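Local coordinates for putative uncharacterized protein (Coprinopsis cinerea, PDB 3W9A) that probably hydrolyses beta-glucans, acting through a glycoside hydrolase family 131 catalytic domain built as a beta-jelly roll, at residues T40-L44 with D67-T71; S74-R78 with L204-R209; N86-G90 with F193-R197; G138-G142 with T169-W173. All coordinates share one frame; numbering follows the deposited sequence.

Interaction 1. Residues T40-L44 with D67-T71; sequences TSRYL and DTTAT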
loop_
_atom_site.group_PDB
_atom_site.type_symbol
_atom_site.label_atom_id
_atom_site.label_comp_id
_atom_site.label_asym_id
_atom_site.label_seq_id
_atom_site.Cartn_x
_atom_site.Cartn_y
_atom_site.Cartn_z
ATOM N N THR A 40 -15.487 -5.317 10.293
ATOM C CA THR A 40 -14.343 -4.605 9.742
ATOM C C THR A 40 -13.139 -4.639 10.700
ATOM O O THR A 40 -11.977 -4.774 10.269
ATOM C CB THR A 40 -14.745 -3.183 9.339
ATOM O OG1 THR A 40 -15.633 -3.286 8.236
ATOM C CG2 THR A 40 -13.528 -2.350 8.920
ATOM N N SER A 41 -13.420 -4.595 11.998
ATOM C CA SER A 41 -12.356 -4.656 13.004
ATOM C C SER A 41 -11.531 -5.971 13.015
ATOM O O SER A 41 -10.495 -6.018 13.646
ATOM C CB SER A 41 -12.926 -4.427 14.395
ATOM O OG SER A 41 -13.658 -5.566 14.785
ATOM N N ARG A 42 -11.998 -7.024 12.344
ATOM C CA ARG A 42 -11.174 -8.220 12.123
ATOM C C ARG A 42 -10.053 -7.959 11.081
ATOM O O ARG A 42 -9.014 -8.632 11.091
ATOM C CB ARG A 42 -12.048 -9.378 11.658
ATOM C CG ARG A 42 -11.349 -10.725 11.638
ATOM C CD ARG A 42 -12.262 -11.817 11.116
ATOM N NE ARG A 42 -13.449 -11.968 11.945
ATOM C CZ ARG A 42 -14.473 -12.761 11.648
ATOM N NH1 ARG A 42 -14.472 -13.470 10.531
ATOM N NH2 ARG A 42 -15.512 -12.838 12.473
ATOM N N TYR A 43 -10.260 -6.971 10.205
ATOM C CA TYR A 43 -9.372 -6.743 9.056
ATOM C C TYR A 43 -8.645 -5.396 9.036
ATOM O O TYR A 43 -7.534 -5.289 8.510
ATOM C CB TYR A 43 -10.179 -6.877 7.772
ATOM C CG TYR A 43 -11.060 -8.101 7.720
ATOM C CD1 TYR A 43 -10.509 -9.393 7.791
ATOM C CD2 TYR A 43 -12.424 -7.975 7.604
ATOM C CE1 TYR A 43 -11.315 -10.513 7.743
ATOM C CE2 TYR A 43 -13.238 -9.082 7.569
ATOM C CZ TYR A 43 -12.686 -10.344 7.651
ATOM O OH TYR A 43 -13.522 -11.426 7.594
ATOM N N LEU A 44 -9.281 -4.372 9.587
ATOM C CA LEU A 44 -8.727 -3.021 9.572
ATOM C C LEU A 44 -8.745 -2.410 10.957
ATOM O O LEU A 44 -9.790 -2.323 11.589
ATOM C CB LEU A 44 -9.504 -2.131 8.589
ATOM C CG LEU A 44 -9.455 -2.549 7.116
ATOM C CD1 LEU A 44 -10.413 -1.700 6.298
ATOM C CD2 LEU A 44 -8.035 -2.492 6.521
ATOM N N ASP A 67 -6.865 -12.995 7.547
ATOM C CA ASP A 67 -6.956 -14.308 8.177
ATOM C C ASP A 67 -7.746 -15.214 7.263
ATOM O O ASP A 67 -8.078 -14.811 6.135
ATOM C CB ASP A 67 -7.545 -14.230 9.600
ATOM C CG ASP A 67 -9.006 -13.803 9.631
ATOM O OD1 ASP A 67 -9.703 -13.775 8.593
ATOM O OD2 ASP A 67 -9.459 -13.463 10.734
ATOM N N THR A 68 -8.044 -16.427 7.736
ATOM C CA THR A 68 -8.714 -17.420 6.921
ATOM C C THR A 68 -10.124 -17.006 6.517
ATOM O O THR A 68 -10.635 -17.515 5.542
ATOM C CB THR A 68 -8.794 -18.807 7.599
ATOM O OG1 THR A 68 -9.600 -18.740 8.776
ATOM C CG2 THR A 68 -7.450 -19.289 7.945
ATOM N N THR A 69 -10.733 -16.064 7.236
ATOM C CA THR A 69 -12.057 -15.562 6.856
ATOM C C THR A 69 -12.030 -14.385 5.879
ATOM O O THR A 69 -13.089 -13.883 5.511
ATOM C CB THR A 69 -12.856 -15.110 8.074
ATOM O OG1 THR A 69 -12.347 -13.837 8.542
ATOM C CG2 THR A 69 -12.804 -16.171 9.188
ATOM N N ALA A 70 -10.840 -13.942 5.471
ATOM C CA ALA A 70 -10.701 -12.743 4.633
ATOM C C ALA A 70 -10.855 -13.093 3.159
ATOM O O ALA A 70 -9.923 -12.980 2.372
ATOM C CB ALA A 70 -9.350 -12.082 4.880
ATOM N N THR A 71 -12.039 -13.536 2.789
ATOM C CA THR A 71 -12.249 -14.165 1.512
ATOM C C THR A 71 -13.340 -13.370 0.815
ATOM O O THR A 71 -14.431 -13.219 1.360
ATOM C CB THR A 71 -12.649 -15.640 1.716
ATOM O OG1 THR A 71 -13.686 -15.743 2.686
ATOM C CG2 THR A 71 -11.481 -16.426 2.244
#
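Tyr43 and Arg42 both reach the hydroxyl of Thr69, and this oxygen is the polar centre of the contact. The loop after strand 30-34 here meets the loop after strand 61-66, and both cross between the two sheets of the jelly roll. Tyr43 donates from OH to Thr69 OG1 over 2.8 Å, with OG1 at the edge of the ring. Arg42 donates from NH1 to Thr69 OG1 over 2.9 Å. That bond is fairly straight (163°), and the acceptor lies in the guanidinium plane. The arginine chain runs out with CG opposite the backbone N (chi1 -170°) and then bends at chi3, which brings NH1 to the threonine. Arg42 CB also covers one face of the Tyr43 ring. CE1 of Tyr43 packs on Ala70 CB at 3.8 Å.

Thr69 OG1 gives its own proton to Asp67 OD1, 2.6 Å away on the syn side of the carboxylate. Asp67 OD1 also takes the backbone N of Thr69, an Asx turn inside the type I turn from Asp67 to Ala70.

Thr69 OG1 thus receives two bonds and gives one. The carboxylate probably polarises this hydroxyl. Arg42 and Asp67 form no salt bridge, and the hydroxyl of Thr69 links them.

Interaction 2. Residues S74-R78 with L204-R209; sequences SQMMR and LRIVNR
Met77 and Arg205 face each other as an antiparallel hydrogen-bonded pair. Met77 N donates to Arg205 O over 2.7 Å, and Arg205 N returns a bond of 2.7 Å to Met77 O. The two side chains lie side by side and point the same way. Met77 is a selenomethionine. Its chain bends at chi3 (-22°), which lays CE over the centre of the Arg205 guanidinium, 3.5 Å from CZ.

On the other face of the sheet, Arg78 and Leu204 form the next, non-hydrogen-bonded pair. Leu204 CD1 sits over one face of the Arg78 guanidinium, 3.6 Å from NE. Where the strand pairing ends, Met76, also a selenomethionine, runs beside Ile206, with SE 4.0 Å from CG1. Asn208 ND2 then donates to Gln75 O over 2.8 Å, in both the amide and the carbonyl plane.

Further out, Arg205 is fixed by its own loop. NE and NH2 both bond Val207 O side-on, and NH1 makes a salt bridge to Glu213. Arg78 NE pairs with Glu80. With an alanine here instead of Arg205, Val207 O and Glu213 are likely to lose these partners, and Met77 CE the flat surface it packs on.

Strands 77-83 and 203-205, neighbours in one antiparallel sheet of the jelly roll, are thus joined by backbone bonds. Beyond them, an arginine bound to its own loop serves as a platform for an apolar side chain. Its buried charge is probably balanced by Glu213.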
loop_
_atom_site.group_PDB
_atom_site.type_symbol
_atom_site.label_atom_id
_atom_site.label_comp_id
_atom_site.label_asym_id
_atom_site.label_seq_id
_atom_site.Cartn_x
_atom_site.Cartn_y
_atom_site.Cartn_z
ATOM N N SER A 74 -12.857 -15.256 -3.768
ATOM C CA SER A 74 -12.159 -16.528 -3.835
ATOM C C SER A 74 -11.775 -16.959 -2.414
ATOM O O SER A 74 -12.068 -16.263 -1.443
ATOM C CB SER A 74 -10.891 -16.378 -4.681
ATOM O OG SER A 74 -9.986 -15.479 -4.049
ATOM N N GLN A 75 -11.109 -18.098 -2.302
ATOM C CA GLN A 75 -10.488 -18.496 -1.043
ATOM C C GLN A 75 -9.179 -17.757 -0.710
ATOM O O GLN A 75 -8.637 -17.925 0.386
ATOM C CB GLN A 75 -10.215 -20.002 -1.039
ATOM C CG GLN A 75 -11.200 -20.758 -0.185
ATOM C CD GLN A 75 -10.693 -22.134 0.139
ATOM O OE1 GLN A 75 -10.434 -22.934 -0.762
ATOM N NE2 GLN A 75 -10.528 -22.420 1.435
HETATM N N MSE A 76 -8.665 -16.949 -1.634
HETATM C CA MSE A 76 -7.442 -16.187 -1.355
HETATM C C MSE A 76 -7.697 -15.190 -0.241
HETATM O O MSE A 76 -8.813 -14.706 -0.075
HETATM C CB MSE A 76 -6.949 -15.457 -2.601
HETATM C CG MSE A 76 -6.609 -16.449 -3.715
HETATM SE SE MSE A 76 -5.822 -15.493 -5.250
HETATM C CE MSE A 76 -6.089 -16.940 -6.574
HETATM N N MSE A 77 -6.648 -14.879 0.514
HETATM C CA MSE A 77 -6.746 -13.996 1.679
HETATM C C MSE A 77 -6.577 -12.608 1.177
HETATM O O MSE A 77 -5.562 -12.295 0.591
HETATM C CB MSE A 77 -5.702 -14.326 2.749
HETATM C CG MSE A 77 -5.753 -15.820 3.025
HETATM SE SE MSE A 77 -5.062 -16.424 4.780
HETATM C CE MSE A 77 -3.896 -14.942 5.308
ATOM N N ARG A 78 -7.582 -11.768 1.390
ATOM C CA ARG A 78 -7.581 -10.413 0.824
ATOM C C ARG A 78 -8.176 -9.403 1.785
ATOM O O ARG A 78 -9.283 -9.618 2.297
ATOM C CB ARG A 78 -8.374 -10.378 -0.484
ATOM C CG ARG A 78 -7.783 -11.199 -1.611
ATOM C CD ARG A 78 -8.561 -10.999 -2.908
ATOM N NE ARG A 78 -8.319 -9.701 -3.526
ATOM C CZ ARG A 78 -8.738 -9.365 -4.752
ATOM N NH1 ARG A 78 -9.439 -10.213 -5.478
ATOM N NH2 ARG A 78 -8.474 -8.172 -5.253
ATOM N N LEU A 204 -3.005 -9.163 -0.589
ATOM C CA LEU A 204 -3.548 -10.411 -1.061
ATOM C C LEU A 204 -2.524 -11.474 -0.778
ATOM O O LEU A 204 -1.328 -11.279 -1.066
ATOM C CB LEU A 204 -3.840 -10.345 -2.568
ATOM C CG LEU A 204 -4.341 -11.607 -3.298
ATOM C CD1 LEU A 204 -5.129 -11.159 -4.516
ATOM C CD2 LEU A 204 -3.206 -12.530 -3.738
ATOM N N ARG A 205 -2.976 -12.584 -0.198
ATOM C CA ARG A 205 -2.176 -13.820 -0.158
ATOM C C ARG A 205 -2.942 -14.968 -0.826
ATOM O O ARG A 205 -4.125 -15.188 -0.529
ATOM C CB ARG A 205 -1.820 -14.208 1.279
ATOM C CG ARG A 205 -0.589 -15.082 1.350
ATOM C CD ARG A 205 -0.271 -15.479 2.780
ATOM N NE ARG A 205 -1.108 -16.580 3.221
ATOM C CZ ARG A 205 -1.173 -17.033 4.465
ATOM N NH1 ARG A 205 -0.459 -16.478 5.450
ATOM N NH2 ARG A 205 -1.953 -18.064 4.725
ATOM N N ILE A 206 -2.266 -15.713 -1.698
ATOM C CA ILE A 206 -2.937 -16.759 -2.475
ATOM C C ILE A 206 -3.359 -17.927 -1.585
ATOM O O ILE A 206 -4.522 -18.308 -1.604
ATOM C CB ILE A 206 -2.095 -17.252 -3.674
ATOM C CG1 ILE A 206 -1.898 -16.130 -4.702
ATOM C CG2 ILE A 206 -2.767 -18.428 -4.392
ATOM C CD1 ILE A 206 -0.819 -16.423 -5.719
ATOM N N VAL A 207 -2.432 -18.483 -0.813
ATOM C CA VAL A 207 -2.729 -19.659 0.026
ATOM C C VAL A 207 -3.462 -19.256 1.302
ATOM O O VAL A 207 -2.995 -18.396 2.039
ATOM C CB VAL A 207 -1.449 -20.430 0.392
ATOM C CG1 VAL A 207 -1.744 -21.554 1.388
ATOM C CG2 VAL A 207 -0.829 -21.001 -0.867
ATOM N N ASN A 208 -4.611 -19.885 1.555
ATOM C CA ASN A 208 -5.436 -19.572 2.710
ATOM C C ASN A 208 -5.173 -20.536 3.869
ATOM O O ASN A 208 -5.434 -21.746 3.767
ATOM C CB ASN A 208 -6.898 -19.633 2.294
ATOM C CG ASN A 208 -7.862 -19.279 3.412
ATOM O OD1 ASN A 208 -7.696 -19.680 4.571
ATOM N ND2 ASN A 208 -8.896 -18.533 3.060
ATOM N N ARG A 209 -4.646 -20.002 4.956
ATOM C CA ARG A 209 -4.582 -20.733 6.223
ATOM C C ARG A 209 -4.177 -19.817 7.370
ATOM O O ARG A 209 -3.690 -18.700 7.156
ATOM C CB ARG A 209 -3.607 -21.916 6.147
ATOM C CG ARG A 209 -2.207 -21.543 5.677
ATOM C CD ARG A 209 -1.264 -22.670 6.008
ATOM N NE ARG A 209 0.151 -22.411 5.718
ATOM C CZ ARG A 209 0.829 -22.941 4.709
ATOM N NH1 ARG A 209 0.233 -23.728 3.839
ATOM N NH2 ARG A 209 2.118 -22.674 4.559
#

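Interaction 3. Residues N86-G90 with F193-R197; sequences NANLG and FTDSR
Leu89 and Ser196 bring the two loops together, their CA atoms 5.0 Å apart. Neither segment is regular strand. Each is shaped by side-chain-to-backbone bonds, and both connect one sheet of the jelly roll to the other. Asn88 OD1 takes Gly90 N in an Asx turn. Thr194 OG1 takes Ser196 N in an ST turn, and Asp195 OD1 takes Arg197 N in a second Asx turn. Ser196 has a positive phi (64°), and its CB is directed toward the first loop.

Ser196 OG, turned away from its own carbonyl carbon (chi1 -54°), accepts from Leu89 N over 2.9 Å. This is the one direct hydrogen bond between the segments. The leucine chain packs beside the same serine, with Leu89 CB 3.6 Å from OG and CD1 near Ser196 O. Thr194 turns its methyl to the first loop, while its OG1 is also bonded to Asp198.

Gly90 has no side chain, which allows its backbone to come close to this methyl. A water adds a bridge, giving a bond to Gly90 O at 2.9 Å and accepting a weak one from Thr194 N. Beside it, Thr194 CG2 rests 3.5 Å from Gly90 CA.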
loop_
_atom_site.group_PDB
_atom_site.type_symbol
_atom_site.label_atom_id
_atom_site.label_comp_id
_atom_site.label_asym_id
_atom_site.label_seq_id
_atom_site.Cartn_x
_atom_site.Cartn_y
_atom_site.Cartn_z
ATOM N N ASN A 86 -12.885 11.440 -7.517
ATOM C CA ASN A 86 -13.369 11.777 -8.856
ATOM C C ASN A 86 -12.252 12.232 -9.771
ATOM O O ASN A 86 -12.484 12.453 -10.949
ATOM C CB ASN A 86 -14.396 12.901 -8.803
ATOM C CG ASN A 86 -15.693 12.474 -8.150
ATOM O OD1 ASN A 86 -16.002 11.277 -8.004
ATOM N ND2 ASN A 86 -16.468 13.465 -7.752
ATOM N N ALA A 87 -11.057 12.392 -9.219
ATOM C CA ALA A 87 -9.888 12.821 -9.990
ATOM C C ALA A 87 -9.365 11.765 -10.941
ATOM O O ALA A 87 -9.647 10.582 -10.794
ATOM C CB ALA A 87 -8.775 13.225 -9.033
ATOM N N ASN A 88 -8.518 12.184 -11.872
ATOM C CA ASN A 88 -7.827 11.256 -12.746
ATOM C C ASN A 88 -6.503 10.859 -12.111
ATOM O O ASN A 88 -5.565 11.657 -12.056
ATOM C CB ASN A 88 -7.614 11.866 -14.148
ATOM C CG ASN A 88 -7.206 10.838 -15.185
ATOM O OD1 ASN A 88 -6.597 9.827 -14.865
ATOM N ND2 ASN A 88 -7.534 11.100 -16.439
ATOM N N LEU A 89 -6.430 9.619 -11.631
ATOM C CA LEU A 89 -5.206 9.114 -11.024
ATOM C C LEU A 89 -4.292 8.404 -12.038
ATOM O O LEU A 89 -3.366 7.678 -11.649
ATOM C CB LEU A 89 -5.557 8.161 -9.877
ATOM C CG LEU A 89 -6.531 8.706 -8.837
ATOM C CD1 LEU A 89 -6.802 7.639 -7.772
ATOM C CD2 LEU A 89 -5.960 9.969 -8.199
ATOM N N GLY A 90 -4.557 8.614 -13.329
ATOM C CA GLY A 90 -3.878 7.884 -14.365
ATOM C C GLY A 90 -3.530 8.701 -15.597
ATOM O O GLY A 90 -3.442 8.159 -16.697
ATOM N N PHE A 193 -2.117 1.443 -17.450
ATOM C CA PHE A 193 -3.500 1.843 -17.438
ATOM C C PHE A 193 -4.088 1.654 -16.048
ATOM O O PHE A 193 -3.967 0.591 -15.443
ATOM C CB PHE A 193 -4.370 1.082 -18.444
ATOM C CG PHE A 193 -5.834 1.413 -18.295
ATOM C CD1 PHE A 193 -6.327 2.616 -18.774
ATOM C CD2 PHE A 193 -6.693 0.567 -17.605
ATOM C CE1 PHE A 193 -7.659 2.949 -18.614
ATOM C CE2 PHE A 193 -8.025 0.897 -17.441
ATOM C CZ PHE A 193 -8.508 2.088 -17.951
ATOM N N THR A 194 -4.717 2.706 -15.551
ATOM C CA THR A 194 -5.575 2.592 -14.382
ATOM C C THR A 194 -6.897 3.290 -14.660
ATOM O O THR A 194 -6.929 4.296 -15.371
ATOM C CB THR A 194 -4.905 3.185 -13.137
ATOM O OG1 THR A 194 -5.849 3.267 -12.086
ATOM C CG2 THR A 194 -4.376 4.587 -13.406
ATOM N N ASP A 195 -7.975 2.761 -14.093
ATOM C CA ASP A 195 -9.299 3.391 -14.184
ATOM C C ASP A 195 -9.581 4.310 -12.985
ATOM O O ASP A 195 -10.715 4.729 -12.757
ATOM C CB ASP A 195 -10.375 2.310 -14.329
ATOM C CG ASP A 195 -10.570 1.464 -13.070
ATOM O OD1 ASP A 195 -9.937 1.688 -12.029
ATOM O OD2 ASP A 195 -11.387 0.548 -13.137
ATOM N N SER A 196 -8.535 4.584 -12.204
ATOM C CA SER A 196 -8.595 5.407 -10.998
ATOM C C SER A 196 -9.467 4.850 -9.852
ATOM O O SER A 196 -9.674 5.537 -8.870
ATOM C CB SER A 196 -8.991 6.853 -11.328
ATOM O OG SER A 196 -8.123 7.375 -12.299
ATOM N N ARG A 197 -9.921 3.603 -9.964
ATOM C CA ARG A 197 -10.529 2.899 -8.843
ATOM C C ARG A 197 -10.053 1.455 -8.820
ATOM O O ARG A 197 -10.834 0.523 -8.584
ATOM C CB ARG A 197 -12.058 2.990 -8.910
ATOM C CG ARG A 197 -12.644 2.397 -10.176
ATOM C CD ARG A 197 -14.127 2.654 -10.292
ATOM N NE ARG A 197 -14.389 4.002 -10.792
ATOM C CZ ARG A 197 -15.547 4.400 -11.313
ATOM N NH1 ARG A 197 -16.570 3.555 -11.418
ATOM N NH2 ARG A 197 -15.680 5.651 -11.750
HETATM O O HOH W 1 -8.382 7.034 -14.679
HETATM O O HOH W 2 -3.807 5.359 -17.369
#

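Interaction 4. Residues G138-G142 with T169-W173; sequences GWYAG and TVGLW
Ala141 O accepts a hydrogen bond from Arg146 NH2, while Ala141 CB meets Val170 CG1 on the facing strand at 3.6 Å. No hydrogen bond joins the two segments. The carbonyl oxygens of Val170 and Gly171 come near carbons of the Trp139 ring. Val170 O lies at its edge, 3.7 Å from CH2, and Gly171 O is 3.6 Å from CZ2. The rest of the contact is apolar and buried.

Trp139 has the largest share of it. With chi1 at 180° the indole extends away from its own backbone N toward the facing strand. Leu172 slides past it in the opposite direction and covers one face. Its CB stands 3.6 Å above the centroid of the six-membered ring, only 7° off the normal, a CH-pi contact. Leu172 CD1 lies over the five-membered ring, and Leu172 CD2 is displaced outward past its rim, 3.7 Å from Trp139 CG. Val170 meets the indole from the opposite direction, CG2 3.7 Å from CZ2 and close to the ring plane.

Tyr161 and Val185 also touch the indole. A serine in place of Trp139 would probably open a large gap between the strands and leave Leu172 and Val170 without their packing surface.

The short strands run nearly antiparallel, at 162°, with axes 8.2 Å apart. They belong to different sheets, and their side chains interlock between them. This is the face-to-face packing of the beta-sandwich core in a jelly-roll domain.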
loop_
_atom_site.group_PDB
_atom_site.type_symbol
_atom_site.label_atom_id
_atom_site.label_comp_id
_atom_site.label_asym_id
_atom_site.label_seq_id
_atom_site.Cartn_x
_atom_site.Cartn_y
_atom_site.Cartn_z
ATOM N N GLY A 138 10.068 -7.490 -2.436
ATOM C CA GLY A 138 10.419 -7.093 -3.793
ATOM C C GLY A 138 9.409 -6.176 -4.449
ATOM O O GLY A 138 8.204 -6.340 -4.263
ATOM N N TRP A 139 9.911 -5.217 -5.225
ATOM C CA TRP A 139 9.093 -4.366 -6.093
ATOM C C TRP A 139 9.181 -4.858 -7.505
ATOM O O TRP A 139 10.278 -5.179 -8.000
ATOM C CB TRP A 139 9.556 -2.916 -6.069
ATOM C CG TRP A 139 8.759 -2.017 -6.943
ATOM C CD1 TRP A 139 7.462 -1.613 -6.747
ATOM C CD2 TRP A 139 9.189 -1.401 -8.158
ATOM N NE1 TRP A 139 7.071 -0.780 -7.772
ATOM C CE2 TRP A 139 8.118 -0.627 -8.641
ATOM C CE3 TRP A 139 10.381 -1.425 -8.885
ATOM C CZ2 TRP A 139 8.199 0.104 -9.825
ATOM C CZ3 TRP A 139 10.463 -0.684 -10.051
ATOM C CH2 TRP A 139 9.382 0.067 -10.511
ATOM N N TYR A 140 8.025 -4.902 -8.157
ATOM C CA TYR A 140 7.907 -5.372 -9.516
ATOM C C TYR A 140 7.367 -4.282 -10.433
ATOM O O TYR A 140 6.576 -3.420 -10.018
ATOM C CB TYR A 140 6.968 -6.559 -9.552
ATOM C CG TYR A 140 7.514 -7.773 -8.861
ATOM C CD1 TYR A 140 7.926 -8.883 -9.594
ATOM C CD2 TYR A 140 7.655 -7.804 -7.485
ATOM C CE1 TYR A 140 8.430 -10.009 -8.965
ATOM C CE2 TYR A 140 8.180 -8.916 -6.844
ATOM C CZ TYR A 140 8.558 -10.016 -7.583
ATOM O OH TYR A 140 9.058 -11.127 -6.939
ATOM N N ALA A 141 7.784 -4.342 -11.690
ATOM C CA ALA A 141 7.233 -3.476 -12.733
ATOM C C ALA A 141 7.162 -4.257 -14.040
ATOM O O ALA A 141 8.164 -4.841 -14.477
ATOM C CB ALA A 141 8.069 -2.223 -12.892
ATOM N N GLY A 142 5.975 -4.298 -14.646
ATOM C CA GLY A 142 5.786 -5.020 -15.906
ATOM C C GLY A 142 5.879 -6.533 -15.786
ATOM O O GLY A 142 5.980 -7.216 -16.785
ATOM N N THR A 169 5.484 4.221 -18.401
ATOM C CA THR A 169 6.591 3.700 -17.608
ATOM C C THR A 169 6.387 3.950 -16.111
ATOM O O THR A 169 5.667 4.867 -15.701
ATOM C CB THR A 169 7.939 4.330 -18.001
ATOM O OG1 THR A 169 7.950 5.729 -17.661
ATOM C CG2 THR A 169 8.228 4.130 -19.492
ATOM N N VAL A 170 7.080 3.141 -15.317
ATOM C CA VAL A 170 7.082 3.257 -13.863
ATOM C C VAL A 170 8.496 3.049 -13.262
ATOM O O VAL A 170 9.216 2.110 -13.613
ATOM C CB VAL A 170 6.073 2.282 -13.226
ATOM C CG1 VAL A 170 6.397 0.840 -13.575
ATOM C CG2 VAL A 170 6.026 2.468 -11.724
ATOM N N GLY A 171 8.886 3.962 -12.386
ATOM C CA GLY A 171 10.095 3.830 -11.585
ATOM C C GLY A 171 9.741 3.721 -10.122
ATOM O O GLY A 171 8.550 3.713 -9.749
ATOM N N LEU A 172 10.767 3.639 -9.276
ATOM C CA LEU A 172 10.564 3.456 -7.847
ATOM C C LEU A 172 11.446 4.397 -7.017
ATOM O O LEU A 172 12.672 4.494 -7.248
ATOM C CB LEU A 172 10.860 2.011 -7.465
ATOM C CG LEU A 172 10.638 1.667 -5.997
ATOM C CD1 LEU A 172 9.139 1.664 -5.695
ATOM C CD2 LEU A 172 11.297 0.334 -5.639
ATOM N N TRP A 173 10.822 5.096 -6.070
ATOM C CA TRP A 173 11.551 5.833 -5.043
ATOM C C TRP A 173 11.438 5.030 -3.736
ATOM O O TRP A 173 10.394 4.443 -3.448
ATOM C CB TRP A 173 11.016 7.251 -4.874
ATOM C CG TRP A 173 11.145 8.099 -6.103
ATOM C CD1 TRP A 173 10.472 7.940 -7.272
ATOM C CD2 TRP A 173 11.990 9.243 -6.281
ATOM N NE1 TRP A 173 10.845 8.911 -8.176
ATOM C CE2 TRP A 173 11.760 9.737 -7.585
ATOM C CE3 TRP A 173 12.899 9.921 -5.454
ATOM C CZ2 TRP A 173 12.437 10.851 -8.103
ATOM C CZ3 TRP A 173 13.565 11.033 -5.963
ATOM C CH2 TRP A 173 13.334 11.482 -7.285
#

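How the interactions relate
Interactions 1 and 2 are neighbours, with centres about 11 Å apart. Ala70 O is probably hydrogen-bonded to Arg78 N at 2.8 Å. Interaction 1 comes first along the chain. Interaction 3 falls within the span between the segments of interaction 2, and interaction 4 within that of interaction 3. Strand 77-83 runs from interaction 2 towards interaction 3; their centres are about 26 Å apart. Interactions 2 and 4 reach the same sheet. Interactions 1 and 4 lie on opposite sides of the chain's centre. Interactions 1 and 3 join loops that cross between the sheets, interaction 2 pairs strands within one sheet, and interaction 4 packs the two sheets face to face.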